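Local coordinates for protein oxidoreductase, Gfo/Idh/MocA family (Vibrio cholerae, PDB 1XEA) that probably acts as a nucleotide-dependent oxidoreductase of the Gfo/Idh/MocA family, with an N-terminal Rossmann fold expected to bind NAD(P), at residues Gln180-Thr189 and Arg199-Gly207; Leu96-Tyr107 and Ile289-Glu300. All coordinates share one frame; numbering follows the deposited sequence.

How the contacts relate
From the N terminus, the chain first passes through 96-107, the last part of the loop and the start of the helix that precede the final strand, 117-120, of the parallel Rossmann sheet. It then builds the whole mixed sheet before returning in 289-300 of the long C-terminal helix, so contact 2 closes a loop of 181 residues. Contact 1 lies wholly within that loop and closes a much shorter one, the hairpin of strands 186-193 and 196-206. The contact centres are about 17 Å apart, yet they meet: Cys-181 CB lies 3.5 Å from Gln-297 OE1. Helix 286-311 packs on the Rossmann-fold domain and, through Gln-305 and Ile-306, on Leu-188 and Leu-200 of the hairpin.

Contact 1: residues Gln180-Thr189 and Arg199-Gly207; sequences QCNLDDLHLT and RLDVQWQTG
One face of the Trp-204 indole is covered by the aliphatic part of Gln-180. CG sits 3.8 Å from the centroid of the five-membered ring and 16° off its normal, the geometry of a CH-pi contact. The bend at chi2 carries the amide along the pyrrole side, its plane turned 43° from the ring. Gln-180 OE1 does not bond NE1, because the angle is poor; that N-H is taken by Ser-178 OG, which also pairs with Thr-206 OG1, the atom in plane at the indole edge. Leu-186 CD1 approaches the benzo ring obliquely, 3.6 Å from Trp-204 CE3, and also meets Val-202 CG1.

These groups sit on an antiparallel beta hairpin whose first strand is outermost in the mixed sheet within this chain. Two hydrogen-bonded pairs fix the register. In one, His-187 N donates to Gln-203 O at 2.7 Å and a nearly straight 168°; in the other, Asp-201 N reaches Thr-189 O at 2.7 Å. Leu-188 CD2 packs on Leu-200 CD1 (3.8 Å), on the face carrying Val-202; helix 160-175 covers Leu-200 and Val-202, and helix 286-311 reaches Leu-188 and Leu-200. On the reverse face Arg-199 NH1 makes a 2.6 Å salt bridge to Asp-201 OD2, and Asp-201 OD1 is held by Ser-214. There the His-187 ring stacks on His-187 of the second subunit.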
loop_
_atom_site.group_PDB
_atom_site.type_symbol
_atom_site.label_atom_id
_atom_site.label_comp_id
_atom_site.label_asym_id
_atom_site.label_seq_id
_atom_site.Cartn_x
_atom_site.Cartn_y
_atom_site.Cartn_z
ATOM N N GLN A 180 -8.284 -5.917 -33.355
ATOM C CA GLN A 180 -7.031 -6.287 -34.005
ATOM C C GLN A 180 -7.182 -7.764 -34.369
ATOM O O GLN A 180 -7.422 -8.599 -33.500
ATOM C CB GLN A 180 -5.871 -6.089 -33.027
ATOM C CG GLN A 180 -4.485 -6.013 -33.648
ATOM C CD GLN A 180 -4.313 -4.814 -34.575
ATOM O OE1 GLN A 180 -4.948 -3.762 -34.396
ATOM N NE2 GLN A 180 -3.436 -4.959 -35.562
ATOM N N CYS A 181 -7.032 -8.092 -35.646
ATOM C CA CYS A 181 -7.207 -9.467 -36.083
ATOM C C CYS A 181 -5.987 -10.061 -36.756
ATOM O O CYS A 181 -6.103 -11.042 -37.483
ATOM C CB CYS A 181 -8.386 -9.533 -37.039
ATOM S SG CYS A 181 -8.198 -8.375 -38.382
ATOM N N ASN A 182 -4.823 -9.468 -36.513
ATOM C CA ASN A 182 -3.575 -9.946 -37.098
ATOM C C ASN A 182 -2.358 -9.414 -36.341
ATOM O O ASN A 182 -2.451 -9.020 -35.174
ATOM C CB ASN A 182 -3.480 -9.526 -38.567
ATOM C CG ASN A 182 -3.578 -8.018 -38.756
ATOM O OD1 ASN A 182 -3.245 -7.499 -39.818
ATOM N ND2 ASN A 182 -4.045 -7.310 -37.729
ATOM N N LEU A 183 -1.218 -9.397 -37.021
ATOM C CA LEU A 183 0.018 -8.917 -36.424
ATOM C C LEU A 183 0.467 -7.599 -37.034
ATOM O O LEU A 183 1.610 -7.177 -36.857
ATOM C CB LEU A 183 1.121 -9.957 -36.586
ATOM C CG LEU A 183 0.854 -11.333 -35.984
ATOM C CD1 LEU A 183 2.108 -12.161 -36.157
ATOM C CD2 LEU A 183 0.490 -11.233 -34.506
ATOM N N ASP A 184 -0.440 -6.949 -37.754
ATOM C CA ASP A 184 -0.128 -5.675 -38.383
ATOM C C ASP A 184 0.292 -4.627 -37.371
ATOM O O ASP A 184 -0.407 -4.381 -36.389
ATOM C CB ASP A 184 -1.334 -5.160 -39.161
ATOM C CG ASP A 184 -1.257 -5.494 -40.629
ATOM O OD1 ASP A 184 -0.980 -6.675 -40.950
ATOM O OD2 ASP A 184 -1.476 -4.575 -41.454
ATOM N N ASP A 185 1.436 -4.006 -37.628
ATOM C CA ASP A 185 1.962 -2.960 -36.758
ATOM C C ASP A 185 1.888 -3.385 -35.302
ATOM O O ASP A 185 1.657 -2.562 -34.413
ATOM C CB ASP A 185 1.163 -1.665 -36.948
ATOM C CG ASP A 185 1.026 -1.269 -38.411
ATOM O OD1 ASP A 185 2.063 -1.195 -39.115
ATOM O OD2 ASP A 185 -0.121 -1.026 -38.857
ATOM N N LEU A 186 2.091 -4.676 -35.066
ATOM C CA LEU A 186 2.032 -5.221 -33.720
ATOM C C LEU A 186 3.383 -5.777 -33.325
ATOM O O LEU A 186 4.074 -6.369 -34.146
ATOM C CB LEU A 186 0.961 -6.313 -33.660
ATOM C CG LEU A 186 0.672 -6.996 -32.322
ATOM C CD1 LEU A 186 -0.766 -7.484 -32.321
ATOM C CD2 LEU A 186 1.648 -8.137 -32.089
ATOM N N HIS A 187 3.756 -5.573 -32.068
ATOM C CA HIS A 187 5.034 -6.052 -31.561
ATOM C C HIS A 187 4.836 -7.232 -30.621
ATOM O O HIS A 187 4.351 -7.083 -29.502
ATOM C CB HIS A 187 5.761 -4.931 -30.832
ATOM C CG HIS A 187 7.203 -5.222 -30.566
ATOM N ND1 HIS A 187 7.729 -5.280 -29.292
ATOM C CD2 HIS A 187 8.238 -5.443 -31.412
ATOM C CE1 HIS A 187 9.026 -5.521 -29.366
ATOM N NE2 HIS A 187 9.360 -5.624 -30.641
ATOM N N LEU A 188 5.229 -8.406 -31.090
ATOM C CA LEU A 188 5.083 -9.627 -30.323
ATOM C C LEU A 188 6.416 -9.991 -29.678
ATOM O O LEU A 188 7.462 -9.940 -30.322
ATOM C CB LEU A 188 4.621 -10.725 -31.267
ATOM C CG LEU A 188 3.958 -11.959 -30.686
ATOM C CD1 LEU A 188 3.508 -12.842 -31.841
ATOM C CD2 LEU A 188 4.909 -12.718 -29.790
ATOM N N THR A 189 6.377 -10.355 -28.403
ATOM C CA THR A 189 7.587 -10.725 -27.680
ATOM C C THR A 189 7.259 -11.905 -26.789
ATOM O O THR A 189 6.156 -11.989 -26.264
ATOM C CB THR A 189 8.067 -9.570 -26.793
ATOM O OG1 THR A 189 8.508 -8.490 -27.617
ATOM C CG2 THR A 189 9.207 -10.013 -25.905
ATOM N N ARG A 199 6.542 -16.525 -20.845
ATOM C CA ARG A 199 5.863 -15.233 -20.891
ATOM C C ARG A 199 5.623 -14.767 -22.323
ATOM O O ARG A 199 6.443 -15.008 -23.208
ATOM C CB ARG A 199 6.655 -14.155 -20.155
ATOM C CG ARG A 199 7.816 -13.671 -20.949
ATOM C CD ARG A 199 8.259 -12.290 -20.574
ATOM N NE ARG A 199 9.328 -11.904 -21.486
ATOM C CZ ARG A 199 9.140 -11.571 -22.761
ATOM N NH1 ARG A 199 7.921 -11.558 -23.281
ATOM N NH2 ARG A 199 10.174 -11.282 -23.537
ATOM N N LEU A 200 4.498 -14.085 -22.528
ATOM C CA LEU A 200 4.090 -13.576 -23.840
ATOM C C LEU A 200 3.697 -12.108 -23.703
ATOM O O LEU A 200 2.985 -11.739 -22.770
ATOM C CB LEU A 200 2.894 -14.384 -24.353
ATOM C CG LEU A 200 2.378 -14.109 -25.756
ATOM C CD1 LEU A 200 3.457 -14.433 -26.773
ATOM C CD2 LEU A 200 1.140 -14.942 -26.009
ATOM N N ASP A 201 4.160 -11.274 -24.625
ATOM C CA ASP A 201 3.848 -9.850 -24.578
ATOM C C ASP A 201 3.465 -9.291 -25.935
ATOM O O ASP A 201 4.316 -9.112 -26.808
ATOM C CB ASP A 201 5.034 -9.062 -24.026
ATOM C CG ASP A 201 5.277 -9.328 -22.551
ATOM O OD1 ASP A 201 4.332 -9.164 -21.752
ATOM O OD2 ASP A 201 6.412 -9.698 -22.183
ATOM N N VAL A 202 2.179 -9.007 -26.100
ATOM C CA VAL A 202 1.669 -8.461 -27.347
ATOM C C VAL A 202 1.264 -7.015 -27.144
ATOM O O VAL A 202 0.460 -6.694 -26.271
ATOM C CB VAL A 202 0.458 -9.250 -27.850
ATOM C CG1 VAL A 202 -0.128 -8.568 -29.076
ATOM C CG2 VAL A 202 0.872 -10.671 -28.177
ATOM N N GLN A 203 1.818 -6.148 -27.978
ATOM C CA GLN A 203 1.554 -4.725 -27.890
ATOM C C GLN A 203 1.489 -4.073 -29.274
ATOM O O GLN A 203 2.324 -4.343 -30.136
ATOM C CB GLN A 203 2.657 -4.086 -27.037
ATOM C CG GLN A 203 3.037 -2.680 -27.435
ATOM C CD GLN A 203 4.049 -2.049 -26.496
ATOM O OE1 GLN A 203 4.642 -1.021 -26.824
ATOM N NE2 GLN A 203 4.245 -2.650 -25.320
ATOM N N TRP A 204 0.491 -3.220 -29.485
ATOM C CA TRP A 204 0.344 -2.516 -30.756
ATOM C C TRP A 204 -0.328 -1.167 -30.526
ATOM O O TRP A 204 -0.897 -0.916 -29.461
ATOM C CB TRP A 204 -0.491 -3.332 -31.730
ATOM C CG TRP A 204 -1.928 -3.419 -31.365
ATOM C CD1 TRP A 204 -2.956 -2.669 -31.870
ATOM C CD2 TRP A 204 -2.520 -4.371 -30.479
ATOM N NE1 TRP A 204 -4.157 -3.105 -31.355
ATOM C CE2 TRP A 204 -3.917 -4.143 -30.495
ATOM C CE3 TRP A 204 -2.000 -5.383 -29.659
ATOM C CZ2 TRP A 204 -4.807 -4.920 -29.747
ATOM C CZ3 TRP A 204 -2.879 -6.152 -28.913
ATOM C CH2 TRP A 204 -4.271 -5.910 -28.956
ATOM N N GLN A 205 -0.276 -0.301 -31.530
ATOM C CA GLN A 205 -0.881 1.014 -31.400
ATOM C C GLN A 205 -1.964 1.290 -32.452
ATOM O O GLN A 205 -1.730 1.133 -33.647
ATOM C CB GLN A 205 0.226 2.075 -31.447
ATOM C CG GLN A 205 -0.267 3.505 -31.342
ATOM C CD GLN A 205 0.625 4.386 -30.473
ATOM O OE1 GLN A 205 1.849 4.227 -30.438
ATOM N NE2 GLN A 205 0.009 5.336 -29.778
ATOM N N THR A 206 -3.151 1.678 -31.989
ATOM C CA THR A 206 -4.284 1.997 -32.862
ATOM C C THR A 206 -4.645 3.458 -32.687
ATOM O O THR A 206 -5.315 3.828 -31.719
ATOM C CB THR A 206 -5.554 1.182 -32.509
ATOM O OG1 THR A 206 -5.371 -0.190 -32.877
ATOM C CG2 THR A 206 -6.778 1.741 -33.237
ATOM N N GLY A 207 -4.215 4.288 -33.627
ATOM C CA GLY A 207 -4.520 5.702 -33.531
ATOM C C GLY A 207 -3.696 6.317 -32.423
ATOM O O GLY A 207 -2.471 6.247 -32.448
HETATM O O HOH W 1 2.610 -0.656 -32.766
#

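Contact 2: residues Leu96-Tyr107 and Ile289-Glu300; sequences LAASAQECENLY and IERNLASHQLAE
Helices 100-107 and 289-300 run nearly antiparallel, at 161° with axes 9.1 Å apart, and come nearest at Ala-100 and Gln-297, whose CA atoms are 5.0 Å from each other. The small Ala-100 side chain permits this approach: its CB rests against Gln-297 and the CB and CG of Glu-300. One turn on, Cys-103 SG approaches the His-296 ring obliquely, 3.9 Å from its centroid. Farther along, Ile-289 CG2 stands over one face of the Tyr-107 ring, offset toward the rim, in a CH-pi contact 3.6 Å from the centroid. Leu-293 CD2 meets the same ring at CD1 (3.7 Å), while Tyr-107 OH is engaged by Leu-117 O of the neighbouring strand.

Polar contacts flank this packing. Gln-297 NE2 donates to Glu-104 OE2 at 2.8 Å, but the bond is bent and meets the anti side of the carboxylate, whose plane is steeply turned from that of the amide. At the start of helix 100-112, Ser-99 is the N-cap, its OG weakly accepting from Glu-102 N. Glu-300 OE2 reaches past Ser-99 to a salt bridge with Arg-161, and its OE1 pairs with Gln-304.

The interface joins a Rossmann-fold helix to the C-terminal helix, and His-296 is a polar link within it. With CG beside the backbone N (chi1 -70°), the ring turns back so that ND1 donates to Asn-292 O at 2.8 Å, an oxygen that also accepts from His-296 N. NE2 then receives Leu-96 N at 3.0 Å and 174°, although that donor is tilted out of the ring plane. One nitrogen donating and the other accepting is consistent with a neutral ring probably carrying its proton on ND1, with both ring nitrogens satisfied in a buried position.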
loop_
_atom_site.group_PDB
_atom_site.type_symbol
_atom_site.label_atom_id
_atom_site.label_comp_id
_atom_site.label_asym_id
_atom_site.label_seq_id
_atom_site.Cartn_x
_atom_site.Cartn_y
_atom_site.Cartn_z
ATOM N N LEU A 96 -13.896 -19.797 -27.724
ATOM C CA LEU A 96 -14.956 -20.337 -28.578
ATOM C C LEU A 96 -14.502 -21.655 -29.195
ATOM O O LEU A 96 -15.276 -22.606 -29.317
ATOM C CB LEU A 96 -15.303 -19.348 -29.696
ATOM C CG LEU A 96 -16.318 -19.789 -30.768
ATOM C CD1 LEU A 96 -17.650 -20.154 -30.130
ATOM C CD2 LEU A 96 -16.507 -18.654 -31.767
ATOM N N ALA A 97 -13.234 -21.700 -29.577
ATOM C CA ALA A 97 -12.679 -22.889 -30.179
ATOM C C ALA A 97 -11.169 -22.756 -30.228
ATOM O O ALA A 97 -10.631 -21.652 -30.125
ATOM C CB ALA A 97 -13.239 -23.080 -31.582
ATOM N N ALA A 98 -10.495 -23.890 -30.397
ATOM C CA ALA A 98 -9.042 -23.942 -30.447
ATOM C C ALA A 98 -8.442 -23.346 -31.710
ATOM O O ALA A 98 -7.222 -23.279 -31.846
ATOM C CB ALA A 98 -8.582 -25.379 -30.285
ATOM N N SER A 99 -9.285 -22.914 -32.639
ATOM C CA SER A 99 -8.782 -22.325 -33.872
ATOM C C SER A 99 -9.696 -21.217 -34.350
ATOM O O SER A 99 -10.866 -21.166 -33.976
ATOM C CB SER A 99 -8.658 -23.388 -34.963
ATOM O OG SER A 99 -9.932 -23.856 -35.366
ATOM N N ALA A 100 -9.154 -20.327 -35.174
ATOM C CA ALA A 100 -9.930 -19.215 -35.704
ATOM C C ALA A 100 -10.890 -19.733 -36.760
ATOM O O ALA A 100 -12.004 -19.228 -36.903
ATOM C CB ALA A 100 -9.008 -18.165 -36.305
ATOM N N GLN A 101 -10.450 -20.750 -37.492
ATOM C CA GLN A 101 -11.265 -21.352 -38.535
ATOM C C GLN A 101 -12.615 -21.774 -37.955
ATOM O O GLN A 101 -13.666 -21.377 -38.459
ATOM C CB GLN A 101 -10.542 -22.567 -39.133
ATOM C CG GLN A 101 -11.294 -23.254 -40.275
ATOM C CD GLN A 101 -11.541 -22.330 -41.464
ATOM O OE1 GLN A 101 -10.608 -21.950 -42.179
ATOM N NE2 GLN A 101 -12.802 -21.960 -41.675
ATOM N N GLU A 102 -12.578 -22.574 -36.891
ATOM C CA GLU A 102 -13.795 -23.040 -36.236
ATOM C C GLU A 102 -14.631 -21.851 -35.797
ATOM O O GLU A 102 -15.853 -21.845 -35.949
ATOM C CB GLU A 102 -13.451 -23.898 -35.017
ATOM C CG GLU A 102 -12.604 -25.110 -35.350
ATOM C CD GLU A 102 -12.451 -26.075 -34.187
ATOM O OE1 GLU A 102 -13.454 -26.708 -33.793
ATOM O OE2 GLU A 102 -11.320 -26.200 -33.665
ATOM N N CYS A 103 -13.959 -20.845 -35.248
ATOM C CA CYS A 103 -14.632 -19.639 -34.793
ATOM C C CYS A 103 -15.375 -19.018 -35.953
ATOM O O CYS A 103 -16.564 -18.725 -35.854
ATOM C CB CYS A 103 -13.618 -18.635 -34.235
ATOM S SG CYS A 103 -12.987 -19.043 -32.572
ATOM N N GLU A 104 -14.671 -18.814 -37.059
ATOM C CA GLU A 104 -15.298 -18.221 -38.229
ATOM C C GLU A 104 -16.488 -19.069 -38.673
ATOM O O GLU A 104 -17.554 -18.527 -38.973
ATOM C CB GLU A 104 -14.266 -18.074 -39.346
ATOM C CG GLU A 104 -13.059 -17.243 -38.928
ATOM C CD GLU A 104 -11.968 -17.244 -39.981
ATOM O OE1 GLU A 104 -11.594 -18.346 -40.440
ATOM O OE2 GLU A 104 -11.475 -16.152 -40.345
ATOM N N ASN A 105 -16.316 -20.393 -38.691
ATOM C CA ASN A 105 -17.402 -21.303 -39.086
ATOM C C ASN A 105 -18.636 -21.082 -38.199
ATOM O O ASN A 105 -19.712 -20.737 -38.686
ATOM C CB ASN A 105 -16.963 -22.775 -38.975
ATOM C CG ASN A 105 -15.999 -23.193 -40.083
ATOM O OD1 ASN A 105 -16.233 -22.923 -41.264
ATOM N ND2 ASN A 105 -14.918 -23.872 -39.704
ATOM N N LEU A 106 -18.464 -21.292 -36.896
ATOM C CA LEU A 106 -19.545 -21.121 -35.937
ATOM C C LEU A 106 -20.287 -19.786 -36.076
ATOM O O LEU A 106 -21.517 -19.736 -35.947
ATOM C CB LEU A 106 -19.013 -21.290 -34.511
ATOM C CG LEU A 106 -18.637 -22.725 -34.148
ATOM C CD1 LEU A 106 -17.846 -22.762 -32.855
ATOM C CD2 LEU A 106 -19.904 -23.556 -34.034
ATOM N N TYR A 107 -19.565 -18.699 -36.331
ATOM C CA TYR A 107 -20.248 -17.420 -36.482
ATOM C C TYR A 107 -20.947 -17.313 -37.814
ATOM O O TYR A 107 -22.037 -16.748 -37.901
ATOM C CB TYR A 107 -19.301 -16.233 -36.292
ATOM C CG TYR A 107 -19.290 -15.753 -34.866
ATOM C CD1 TYR A 107 -18.171 -15.942 -34.059
ATOM C CD2 TYR A 107 -20.434 -15.194 -34.292
ATOM C CE1 TYR A 107 -18.187 -15.600 -32.716
ATOM C CE2 TYR A 107 -20.465 -14.846 -32.946
ATOM C CZ TYR A 107 -19.334 -15.057 -32.163
ATOM O OH TYR A 107 -19.357 -14.768 -30.819
ATOM N N ILE A 289 -19.599 -9.262 -31.954
ATOM C CA ILE A 289 -19.190 -10.413 -32.744
ATOM C C ILE A 289 -17.812 -10.162 -33.363
ATOM O O ILE A 289 -16.917 -11.001 -33.244
ATOM C CB ILE A 289 -20.185 -10.681 -33.876
ATOM C CG1 ILE A 289 -21.596 -10.772 -33.314
ATOM C CG2 ILE A 289 -19.814 -11.950 -34.595
ATOM C CD1 ILE A 289 -22.647 -10.627 -34.357
ATOM N N GLU A 290 -17.648 -9.012 -34.019
ATOM C CA GLU A 290 -16.380 -8.659 -34.661
ATOM C C GLU A 290 -15.211 -8.704 -33.691
ATOM O O GLU A 290 -14.118 -9.132 -34.057
ATOM C CB GLU A 290 -16.444 -7.262 -35.295
ATOM C CG GLU A 290 -17.243 -7.171 -36.599
ATOM C CD GLU A 290 -16.945 -5.891 -37.396
ATOM O OE1 GLU A 290 -17.166 -4.766 -36.865
ATOM O OE2 GLU A 290 -16.487 -6.011 -38.566
ATOM N N ARG A 291 -15.442 -8.260 -32.459
ATOM C CA ARG A 291 -14.388 -8.266 -31.455
ATOM C C ARG A 291 -14.093 -9.713 -31.095
ATOM O O ARG A 291 -12.935 -10.105 -30.939
ATOM C CB ARG A 291 -14.815 -7.480 -30.210
ATOM C CG ARG A 291 -13.793 -7.524 -29.079
ATOM C CD ARG A 291 -14.206 -6.702 -27.864
ATOM N NE ARG A 291 -13.262 -6.879 -26.758
ATOM C CZ ARG A 291 -13.285 -6.180 -25.625
ATOM N NH1 ARG A 291 -14.203 -5.246 -25.436
ATOM N NH2 ARG A 291 -12.386 -6.414 -24.682
ATOM N N ASN A 292 -15.145 -10.514 -30.974
ATOM C CA ASN A 292 -14.957 -11.923 -30.647
ATOM C C ASN A 292 -14.081 -12.591 -31.718
ATOM O O ASN A 292 -13.044 -13.187 -31.411
ATOM C CB ASN A 292 -16.313 -12.616 -30.523
ATOM C CG ASN A 292 -17.083 -12.131 -29.325
ATOM O OD1 ASN A 292 -16.588 -12.172 -28.208
ATOM N ND2 ASN A 292 -18.285 -11.658 -29.546
ATOM N N LEU A 293 -14.489 -12.472 -32.976
ATOM C CA LEU A 293 -13.725 -13.046 -34.062
ATOM C C LEU A 293 -12.307 -12.542 -34.019
ATOM O O LEU A 293 -11.357 -13.317 -33.963
ATOM C CB LEU A 293 -14.345 -12.670 -35.398
ATOM C CG LEU A 293 -15.601 -13.486 -35.674
ATOM C CD1 LEU A 293 -16.387 -12.855 -36.809
ATOM C CD2 LEU A 293 -15.209 -14.919 -36.001
ATOM N N ALA A 294 -12.164 -11.227 -34.039
ATOM C CA ALA A 294 -10.848 -10.619 -34.025
ATOM C C ALA A 294 -9.929 -11.186 -32.934
ATOM O O ALA A 294 -8.777 -11.546 -33.206
ATOM C CB ALA A 294 -10.982 -9.111 -33.870
ATOM N N SER A 295 -10.428 -11.268 -31.704
ATOM C CA SER A 295 -9.608 -11.786 -30.609
ATOM C C SER A 295 -9.170 -13.236 -30.820
ATOM O O SER A 295 -8.046 -13.615 -30.470
ATOM C CB SER A 295 -10.342 -11.643 -29.273
ATOM O OG SER A 295 -10.580 -10.276 -29.002
ATOM N N HIS A 296 -10.056 -14.049 -31.382
ATOM C CA HIS A 296 -9.691 -15.422 -31.644
ATOM C C HIS A 296 -8.812 -15.474 -32.884
ATOM O O HIS A 296 -7.911 -16.299 -32.970
ATOM C CB HIS A 296 -10.926 -16.305 -31.824
ATOM C CG HIS A 296 -11.694 -16.531 -30.560
ATOM N ND1 HIS A 296 -12.608 -15.623 -30.074
ATOM C CD2 HIS A 296 -11.669 -17.553 -29.674
ATOM C CE1 HIS A 296 -13.117 -16.079 -28.944
ATOM N NE2 HIS A 296 -12.564 -17.248 -28.679
ATOM N N GLN A 297 -9.049 -14.592 -33.842
ATOM C CA GLN A 297 -8.219 -14.615 -35.031
ATOM C C GLN A 297 -6.813 -14.174 -34.645
ATOM O O GLN A 297 -5.826 -14.712 -35.146
ATOM C CB GLN A 297 -8.810 -13.709 -36.116
ATOM C CG GLN A 297 -10.173 -14.200 -36.631
ATOM C CD GLN A 297 -10.811 -13.264 -37.657
ATOM O OE1 GLN A 297 -10.827 -12.041 -37.483
ATOM N NE2 GLN A 297 -11.363 -13.841 -38.719
ATOM N N LEU A 298 -6.722 -13.205 -33.736
ATOM C CA LEU A 298 -5.429 -12.708 -33.269
ATOM C C LEU A 298 -4.689 -13.804 -32.487
ATOM O O LEU A 298 -3.481 -13.992 -32.645
ATOM C CB LEU A 298 -5.624 -11.492 -32.365
ATOM C CG LEU A 298 -4.615 -10.341 -32.487
ATOM C CD1 LEU A 298 -4.588 -9.620 -31.157
ATOM C CD2 LEU A 298 -3.231 -10.830 -32.866
ATOM N N ALA A 299 -5.420 -14.517 -31.635
ATOM C CA ALA A 299 -4.827 -15.588 -30.857
ATOM C C ALA A 299 -4.235 -16.621 -31.809
ATOM O O ALA A 299 -3.143 -17.140 -31.580
ATOM C CB ALA A 299 -5.874 -16.233 -29.969
ATOM N N GLU A 300 -4.963 -16.918 -32.881
ATOM C CA GLU A 300 -4.502 -17.879 -33.876
ATOM C C GLU A 300 -3.167 -17.415 -34.432
ATOM O O GLU A 300 -2.186 -18.163 -34.430
ATOM C CB GLU A 300 -5.515 -17.980 -35.017
ATOM C CG GLU A 300 -6.261 -19.303 -35.065
ATOM C CD GLU A 300 -5.328 -20.477 -35.271
ATOM O OE1 GLU A 300 -4.558 -20.456 -36.258
ATOM O OE2 GLU A 300 -5.369 -21.419 -34.447
#